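Local coordinates for protein CsuE (Acinetobacter baumannii, PDB 6FJY) that forms the adhesive tip subunit of archaic chaperone-usher Csu pili, probably attaching the bacterium to surfaces in biofilm formation, and pairs with the chaperone CsuC before assembly, at residues D[12-15]-D[16-20]; D[135-138]-D[139-143]; D[91-94]-D[95-98]. One frame throughout, in Å; residues are numbered along the deposited sequence.

Contact 1 (D[12-15]-D[16-20]); sequences ISVP and SIYLM
The pyrrolidine ring of P15 overlaps the root of the Y18 side chain, with P15 CG 3.7 Å from Y18 CB; the two side chains run side by side and point the same way. Y18 has CG opposite its backbone N (chi1 -179°), which carries the phenol past the proline, so that the ring carbon CD1 lies 4.1 Å from V14 CG2. That same methyl also meets L19 CB at 3.9 Å, the V14 and L19 side chains crossing at about a right angle. One branch of V14 thus touches two successive helical residues. The backbone evidence for a helix start is direct: L19 N donates to P15 O at 3.0 Å, and the N-H...O angle of 159° makes this a sound bond that closes the first turn. Strand and helix axes differ by 86°, so the chain turns sharply at P15. D180 OD2 accepts from I17 N within this first turn, and W6 and L4 of the CsuC chain pack on P15 and Y18. With P15 at the N-cap position, this is a strand-to-helix corner at the end of an Ig-like sandwich strand, beside the chaperone.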
ATOM      1  N   ILE D  12       8.205  -8.767   1.544  1.00 68.30           N
ATOM      2  CA  ILE D  12       7.489  -8.441   0.323  1.00 66.00           C
ATOM      3  C   ILE D  12       6.120  -7.917   0.732  1.00 61.29           C
ATOM      4  O   ILE D  12       5.594  -8.271   1.792  1.00 57.79           O
ATOM      5  CB  ILE D  12       7.365  -9.657  -0.631  1.00 79.83           C
ATOM      6  CG1 ILE D  12       6.355 -10.669  -0.093  1.00 90.94           C
ATOM      7  CG2 ILE D  12       8.720 -10.343  -0.832  1.00 66.46           C
ATOM      8  CD1 ILE D  12       5.987 -11.750  -1.082  1.00 95.28           C
ATOM      9  N   SER D  13       5.536  -7.066  -0.120  1.00 66.54           N
ATOM     10  CA  SER D  13       4.258  -6.435   0.180  1.00 62.47           C
ATOM     11  C   SER D  13       3.310  -6.579  -1.001  1.00 63.10           C
ATOM     12  O   SER D  13       3.714  -6.405  -2.153  1.00 54.91           O
ATOM     13  CB  SER D  13       4.440  -4.956   0.538  1.00 58.45           C
ATOM     14  OG  SER D  13       5.123  -4.831   1.770  1.00 76.40           O
ATOM     15  N   VAL D  14       2.052  -6.906  -0.706  1.00 63.60           N
ATOM     16  CA  VAL D  14       1.035  -7.117  -1.732  1.00 64.66           C
ATOM     17  C   VAL D  14      -0.306  -6.590  -1.229  1.00 67.78           C
ATOM     18  O   VAL D  14      -0.644  -6.774  -0.050  1.00 54.83           O
ATOM     19  CB  VAL D  14       0.952  -8.600  -2.144  1.00 63.59           C
ATOM     20  CG1 VAL D  14       0.847  -9.505  -0.933  1.00 60.98           C
ATOM     21  CG2 VAL D  14      -0.229  -8.843  -3.101  1.00 67.21           C
ATOM     22  N   PRO D  15      -1.076  -5.897  -2.072  1.00 62.93           N
ATOM     23  CA  PRO D  15      -2.418  -5.473  -1.666  1.00 58.82           C
ATOM     24  C   PRO D  15      -3.348  -6.665  -1.541  1.00 61.88           C
ATOM     25  O   PRO D  15      -3.201  -7.673  -2.234  1.00 57.83           O
ATOM     26  CB  PRO D  15      -2.857  -4.541  -2.801  1.00 69.02           C
ATOM     27  CG  PRO D  15      -2.012  -4.933  -3.954  1.00 70.35           C
ATOM     28  CD  PRO D  15      -0.692  -5.315  -3.365  1.00 63.22           C
ATOM     29  N   SER D  16      -4.321  -6.525  -0.636  1.00 71.66           N
ATOM     30  CA  SER D  16      -5.110  -7.671  -0.192  1.00 69.48           C
ATOM     31  C   SER D  16      -5.977  -8.228  -1.315  1.00 64.58           C
ATOM     32  O   SER D  16      -6.038  -9.448  -1.514  1.00 60.26           O
ATOM     33  CB  SER D  16      -5.966  -7.269   1.006  1.00 71.61           C
ATOM     34  OG  SER D  16      -6.725  -8.360   1.477  1.00 83.09           O
ATOM     35  N   ILE D  17      -6.645  -7.347  -2.066  1.00 73.79           N
ATOM     36  CA  ILE D  17      -7.581  -7.796  -3.090  1.00 68.65           C
ATOM     37  C   ILE D  17      -6.835  -8.435  -4.255  1.00 67.62           C
ATOM     38  O   ILE D  17      -7.261  -9.462  -4.795  1.00 61.59           O
ATOM     39  CB  ILE D  17      -8.457  -6.622  -3.556  1.00 70.92           C
ATOM     40  CG1 ILE D  17      -9.166  -5.988  -2.358  1.00 84.26           C
ATOM     41  CG2 ILE D  17      -9.455  -7.078  -4.645  1.00 63.76           C
ATOM     42  CD1 ILE D  17     -10.087  -6.933  -1.621  1.00 83.17           C
ATOM     43  N   TYR D  18      -5.721  -7.825  -4.669  1.00 70.72           N
ATOM     44  CA  TYR D  18      -4.895  -8.407  -5.717  1.00 73.96           C
ATOM     45  C   TYR D  18      -4.432  -9.800  -5.319  1.00 70.81           C
ATOM     46  O   TYR D  18      -4.467 -10.735  -6.129  1.00 58.90           O
ATOM     47  CB  TYR D  18      -3.708  -7.483  -6.000  1.00 73.25           C
ATOM     48  CG  TYR D  18      -2.755  -7.940  -7.086  1.00 84.63           C
ATOM     49  CD1 TYR D  18      -1.824  -8.944  -6.843  1.00 92.78           C
ATOM     50  CD2 TYR D  18      -2.756  -7.335  -8.341  1.00 91.13           C
ATOM     51  CE1 TYR D  18      -0.940  -9.358  -7.818  1.00105.09           C
ATOM     52  CE2 TYR D  18      -1.870  -7.743  -9.330  1.00106.09           C
ATOM     53  CZ  TYR D  18      -0.963  -8.758  -9.059  1.00110.03           C
ATOM     54  OH  TYR D  18      -0.074  -9.180 -10.022  1.00108.82           O
ATOM     55  N   LEU D  19      -4.018  -9.958  -4.062  1.00 68.06           N
ATOM     56  CA  LEU D  19      -3.609 -11.258  -3.547  1.00 69.04           C
ATOM     57  C   LEU D  19      -4.699 -12.310  -3.715  1.00 68.11           C
ATOM     58  O   LEU D  19      -4.399 -13.483  -3.954  1.00 77.56           O
ATOM     59  CB  LEU D  19      -3.234 -11.117  -2.073  1.00 57.78           C
ATOM     60  CG  LEU D  19      -2.866 -12.376  -1.302  1.00 61.09           C
ATOM     61  CD1 LEU D  19      -1.730 -13.095  -2.025  1.00 78.11           C
ATOM     62  CD2 LEU D  19      -2.452 -12.009   0.108  1.00 60.47           C
ATOM     63  N   MET D  20      -5.963 -11.918  -3.580  1.00 72.00           N
ATOM     64  CA  MET D  20      -7.054 -12.886  -3.640  1.00 79.63           C
ATOM     65  C   MET D  20      -7.377 -13.279  -5.076  1.00 75.57           C
ATOM     66  O   MET D  20      -7.580 -14.462  -5.367  1.00 73.97           O
ATOM     67  CB  MET D  20      -8.297 -12.311  -2.958  1.00 91.83           C
ATOM     68  CG  MET D  20      -9.320 -13.348  -2.531  1.00 92.95           C
ATOM     69  SD  MET D  20     -10.972 -12.958  -3.114  1.00 84.61           S
ATOM     70  CE  MET D  20     -10.720 -13.118  -4.876  1.00 72.53           C
TER

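Contact 2 (D[135-138]-D[139-143]); sequences VPAV and AIVGI
V138 O receives V141 N in a weak hydrogen bond, 3.3 Å long but fairly straight, with an N-H...O angle of 166°. One residue on, G142 N donates to A139 O at 3.1 Å, and the two successive i to i+3 bonds define a short 3-10 turn in the loop joining the antiparallel strands 119-136 and 146-148. The backbone angles of A139 and I140 agree with this, and G142 follows with a positive phi of 122°, in a backbone shape that glycine adopts readily. Apolar groups line the turn. V138 and I140 lie alongside each other, V138 CG2 meeting I140 CG1 at 3.6 Å; I140 puts that methylene between its own N and carbonyl carbon (chi1 57°), on the flank where V138 reaches it. The same V138 methyl also meets V141 CG1 at 4.1 Å. A139, I140 and V141 are solvent-exposed, an apolar surface consistent with a role at the adhesive tip. Behind the turn, A137 and V138 keep backbone bonds to V145 and G37. V141 divides its two methyls: CG1 faces the V138 methyl CG2, while V141 CG2 sits 3.7 Å from A137 CB and 3.3 Å from V138 O.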
ATOM      1  N   VAL D 135      32.910 -21.298  -7.375  1.00 79.74           N
ATOM      2  CA  VAL D 135      32.565 -20.323  -8.405  1.00 83.27           C
ATOM      3  C   VAL D 135      33.853 -19.757  -8.986  1.00 78.80           C
ATOM      4  O   VAL D 135      34.725 -19.327  -8.221  1.00 54.28           O
ATOM      5  CB  VAL D 135      31.685 -19.191  -7.845  1.00 76.49           C
ATOM      6  CG1 VAL D 135      31.212 -18.289  -8.976  1.00 62.52           C
ATOM      7  CG2 VAL D 135      30.515 -19.778  -7.066  1.00 75.71           C
ATOM      8  N   PRO D 136      34.006 -19.727 -10.307  1.00 78.21           N
ATOM      9  CA  PRO D 136      35.196 -19.115 -10.901  1.00 67.41           C
ATOM     10  C   PRO D 136      35.189 -17.605 -10.721  1.00 69.18           C
ATOM     11  O   PRO D 136      34.144 -16.954 -10.755  1.00 58.01           O
ATOM     12  CB  PRO D 136      35.094 -19.504 -12.382  1.00 58.64           C
ATOM     13  CG  PRO D 136      33.638 -19.758 -12.603  1.00 71.23           C
ATOM     14  CD  PRO D 136      33.099 -20.300 -11.318  1.00 79.70           C
ATOM     15  N   ALA D 137      36.382 -17.059 -10.510  1.00 79.20           N
ATOM     16  CA  ALA D 137      36.597 -15.642 -10.257  1.00 66.82           C
ATOM     17  C   ALA D 137      37.080 -14.942 -11.521  1.00 59.36           C
ATOM     18  O   ALA D 137      37.626 -15.564 -12.437  1.00 53.32           O
ATOM     19  CB  ALA D 137      37.620 -15.447  -9.134  1.00 64.04           C
ATOM     20  N   VAL D 138      36.862 -13.625 -11.564  1.00 62.17           N
ATOM     21  CA  VAL D 138      37.405 -12.848 -12.671  1.00 63.24           C
ATOM     22  C   VAL D 138      38.925 -12.977 -12.661  1.00 65.81           C
ATOM     23  O   VAL D 138      39.553 -13.176 -11.612  1.00 59.99           O
ATOM     24  CB  VAL D 138      36.979 -11.370 -12.611  1.00 57.14           C
ATOM     25  CG1 VAL D 138      35.559 -11.216 -13.080  1.00 64.99           C
ATOM     26  CG2 VAL D 138      37.122 -10.815 -11.194  1.00 64.38           C
ATOM     27  N   ALA D 139      39.513 -12.886 -13.848  1.00 69.62           N
ATOM     28  CA  ALA D 139      40.954 -13.031 -14.001  1.00 65.23           C
ATOM     29  C   ALA D 139      41.738 -11.958 -13.254  1.00 69.20           C
ATOM     30  O   ALA D 139      42.899 -12.191 -12.904  1.00 70.53           O
ATOM     31  CB  ALA D 139      41.315 -13.011 -15.492  1.00 56.27           C
ATOM     32  N   ILE D 140      41.136 -10.794 -12.984  1.00 64.33           N
ATOM     33  CA  ILE D 140      41.903  -9.703 -12.392  1.00 70.94           C
ATOM     34  C   ILE D 140      42.278  -9.971 -10.937  1.00 81.66           C
ATOM     35  O   ILE D 140      43.143  -9.273 -10.391  1.00 78.46           O
ATOM     36  CB  ILE D 140      41.148  -8.365 -12.507  1.00 68.34           C
ATOM     37  CG1 ILE D 140      39.778  -8.456 -11.847  1.00 78.00           C
ATOM     38  CG2 ILE D 140      40.990  -7.954 -13.955  1.00 74.19           C
ATOM     39  CD1 ILE D 140      38.969  -7.193 -11.974  1.00 87.19           C
ATOM     40  N   VAL D 141      41.654 -10.951 -10.281  1.00 70.49           N
ATOM     41  CA  VAL D 141      41.985 -11.256  -8.893  1.00 77.54           C
ATOM     42  C   VAL D 141      42.895 -12.470  -8.789  1.00 75.97           C
ATOM     43  O   VAL D 141      43.092 -13.007  -7.694  1.00 84.21           O
ATOM     44  CB  VAL D 141      40.725 -11.434  -8.026  1.00 75.99           C
ATOM     45  CG1 VAL D 141      39.787 -10.241  -8.195  1.00 70.91           C
ATOM     46  CG2 VAL D 141      40.020 -12.748  -8.334  1.00 68.27           C
ATOM     47  N   GLY D 142      43.475 -12.898  -9.901  1.00 73.39           N
ATOM     48  CA  GLY D 142      44.377 -14.040  -9.911  1.00 66.50           C
ATOM     49  C   GLY D 142      43.800 -15.053 -10.877  1.00 81.23           C
ATOM     50  O   GLY D 142      42.634 -15.435 -10.799  1.00 83.13           O
ATOM     51  N   ILE D 143      44.632 -15.469 -11.831  1.00 92.21           N
ATOM     52  CA  ILE D 143      44.218 -16.497 -12.774  1.00 94.10           C
ATOM     53  C   ILE D 143      44.129 -17.833 -12.050  1.00 90.75           C
ATOM     54  O   ILE D 143      45.040 -18.215 -11.305  1.00 73.94           O
ATOM     55  CB  ILE D 143      45.188 -16.558 -13.962  1.00 96.75           C
ATOM     56  CG1 ILE D 143      45.201 -15.218 -14.708  1.00 99.29           C
ATOM     57  CG2 ILE D 143      44.794 -17.679 -14.905  1.00100.73           C
ATOM     58  CD1 ILE D 143      46.055 -15.221 -15.959  1.00 98.16           C
TER

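Contact 3 (D[91-94]-D[95-98]); sequences FTLV and NLFS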
ATOM      1  N   PHE D  91      27.787 -24.291 -16.596  1.00 74.49           N
ATOM      2  CA  PHE D  91      28.763 -23.292 -17.001  1.00 74.03           C
ATOM      3  C   PHE D  91      28.182 -21.889 -17.024  1.00 68.55           C
ATOM      4  O   PHE D  91      28.946 -20.922 -17.052  1.00 62.25           O
ATOM      5  CB  PHE D  91      29.328 -23.646 -18.376  1.00 76.04           C
ATOM      6  CG  PHE D  91      30.281 -24.810 -18.354  1.00 79.88           C
ATOM      7  CD1 PHE D  91      29.815 -26.110 -18.379  1.00 89.62           C
ATOM      8  CD2 PHE D  91      31.645 -24.599 -18.310  1.00 73.03           C
ATOM      9  CE1 PHE D  91      30.698 -27.179 -18.360  1.00 84.96           C
ATOM     10  CE2 PHE D  91      32.522 -25.655 -18.298  1.00 80.62           C
ATOM     11  CZ  PHE D  91      32.047 -26.948 -18.322  1.00 78.91           C
ATOM     12  N   THR D  92      26.853 -21.768 -16.998  1.00 77.33           N
ATOM     13  CA  THR D  92      26.144 -20.500 -17.140  1.00 64.57           C
ATOM     14  C   THR D  92      25.480 -20.045 -15.847  1.00 72.67           C
ATOM     15  O   THR D  92      24.845 -18.985 -15.829  1.00 69.07           O
ATOM     16  CB  THR D  92      25.066 -20.609 -18.233  1.00 65.04           C
ATOM     17  OG1 THR D  92      23.922 -21.298 -17.706  1.00 59.48           O
ATOM     18  CG2 THR D  92      25.587 -21.366 -19.448  1.00 61.29           C
ATOM     19  N   LEU D  93      25.605 -20.822 -14.769  1.00 83.75           N
ATOM     20  CA  LEU D  93      24.975 -20.506 -13.492  1.00 76.44           C
ATOM     21  C   LEU D  93      25.366 -19.135 -12.961  1.00 76.14           C
ATOM     22  O   LEU D  93      24.594 -18.529 -12.205  1.00 49.51           O
ATOM     23  CB  LEU D  93      25.349 -21.576 -12.470  1.00 68.39           C
ATOM     24  CG  LEU D  93      24.706 -21.460 -11.097  1.00 78.69           C
ATOM     25  CD1 LEU D  93      23.196 -21.363 -11.230  1.00 92.04           C
ATOM     26  CD2 LEU D  93      25.091 -22.659 -10.279  1.00 95.11           C
ATOM     27  N   VAL D  94      26.547 -18.640 -13.339  1.00 75.95           N
ATOM     28  CA  VAL D  94      27.026 -17.371 -12.810  1.00 73.73           C
ATOM     29  C   VAL D  94      26.106 -16.225 -13.200  1.00 72.22           C
ATOM     30  O   VAL D  94      26.019 -15.224 -12.480  1.00 54.94           O
ATOM     31  CB  VAL D  94      28.475 -17.112 -13.267  1.00 74.16           C
ATOM     32  CG1 VAL D  94      29.462 -17.720 -12.270  1.00 84.56           C
ATOM     33  CG2 VAL D  94      28.706 -17.679 -14.659  1.00 62.78           C
ATOM     34  N   ASN D  95      25.387 -16.342 -14.320  1.00 77.55           N
ATOM     35  CA  ASN D  95      24.577 -15.189 -14.689  1.00 77.09           C
ATOM     36  C   ASN D  95      23.210 -15.171 -13.996  1.00 65.09           C
ATOM     37  O   ASN D  95      22.385 -14.309 -14.311  1.00 62.70           O
ATOM     38  CB  ASN D  95      24.450 -15.068 -16.218  1.00 67.57           C
ATOM     39  CG  ASN D  95      23.789 -16.247 -16.857  1.00 73.76           C
ATOM     40  OD1 ASN D  95      22.846 -16.828 -16.322  1.00 83.96           O
ATOM     41  ND2 ASN D  95      24.272 -16.608 -18.032  1.00 83.26           N
ATOM     42  N   LEU D  96      22.976 -16.069 -13.035  1.00 69.55           N
ATOM     43  CA  LEU D  96      21.849 -15.935 -12.119  1.00 54.47           C
ATOM     44  C   LEU D  96      22.148 -15.009 -10.945  1.00 63.23           C
ATOM     45  O   LEU D  96      21.218 -14.578 -10.252  1.00 46.14           O
ATOM     46  CB  LEU D  96      21.437 -17.311 -11.588  1.00 56.75           C
ATOM     47  CG  LEU D  96      20.865 -18.210 -12.683  1.00 57.60           C
ATOM     48  CD1 LEU D  96      20.135 -19.412 -12.125  1.00 56.93           C
ATOM     49  CD2 LEU D  96      19.952 -17.393 -13.647  1.00 53.72           C
ATOM     50  N   PHE D  97      23.416 -14.706 -10.693  1.00 67.91           N
ATOM     51  CA  PHE D  97      23.749 -13.735  -9.659  1.00 69.21           C
ATOM     52  C   PHE D  97      23.277 -12.363 -10.110  1.00 59.74           C
ATOM     53  O   PHE D  97      23.688 -11.875 -11.166  1.00 53.90           O
ATOM     54  CB  PHE D  97      25.248 -13.740  -9.380  1.00 52.67           C
ATOM     55  CG  PHE D  97      25.741 -15.039  -8.829  1.00 61.52           C
ATOM     56  CD1 PHE D  97      25.391 -15.435  -7.548  1.00 68.92           C
ATOM     57  CD2 PHE D  97      26.555 -15.867  -9.585  1.00 71.16           C
ATOM     58  CE1 PHE D  97      25.839 -16.640  -7.032  1.00 72.95           C
ATOM     59  CE2 PHE D  97      27.013 -17.069  -9.071  1.00 72.99           C
ATOM     60  CZ  PHE D  97      26.649 -17.459  -7.793  1.00 67.15           C
ATOM     61  N   SER D  98      22.410 -11.748  -9.313  1.00 74.74           N
ATOM     62  CA  SER D  98      21.681 -10.553  -9.708  1.00 73.50           C
ATOM     63  C   SER D  98      22.029  -9.385  -8.798  1.00 74.42           C
ATOM     64  O   SER D  98      22.142  -9.538  -7.580  1.00 67.04           O
ATOM     65  CB  SER D  98      20.170 -10.802  -9.670  1.00 77.87           C
ATOM     66  OG  SER D  98      19.446  -9.632  -9.991  1.00 81.82           O
TER
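V94 and F97 form the tightly packed side of this turn, T92 and N95 its solvent side. On the packed side V94 O lies at the edge of the F97 ring, near the ring plane and 3.0 Å from F97 CD2, while F97 N donates to the same oxygen at 3.2 Å; backbone and ring of one residue thus close on one carbonyl. The F97 ring also passes obliquely by V94, F97 CE2 coming within 4.1 Å of V94 CG1. Next to this, L93 and L96 cross at about a right angle with L93 CD1 3.7 Å from L96 CD1; in L93 a chi1 of -176° sets the branch point, and chi2 turns CD1 toward L96. On the open side the contact is thinner. N95 folds its amide back over T92 O (chi1 61°), yet neither end of the amide bonds to that oxygen, ND2 being badly angled and OD1 an acceptor facing an acceptor; the sound link is N95 N to T92 O at 3.1 Å. L96 N to L93 O, also 3.1 Å, continues the series. Inward, the F97 ring meets that of F38, and L33, C35 and L104 pack around it. Three consecutive i to i+3 bonds identify a short 3-10 helix, set in the loop between strands 85-87 and 103-110 of the Ig-like sandwich.

Overall arrangement
From the N terminus, contact 1 comes first, turning strand 9-15 into helix 16-21 near the centre of the chain, where strand 9-15 runs parallel to strand 167-184. Contact 3 follows, a turn inside the loop from strand 85-87 to strand 103-110, and contact 2 comes last, in the loop between strands 119-136 and 146-148. The three lie in series, none nesting or crossing. Contacts 2 and 3 touch, V135 CG1 packing 3.8 Å from V94 CG1, and share F38 and T46 as neighbours, which ties their two loops together. Contact 1 stands apart, its centre about 43 Å from that of contact 2 and about 30 Å from that of contact 3.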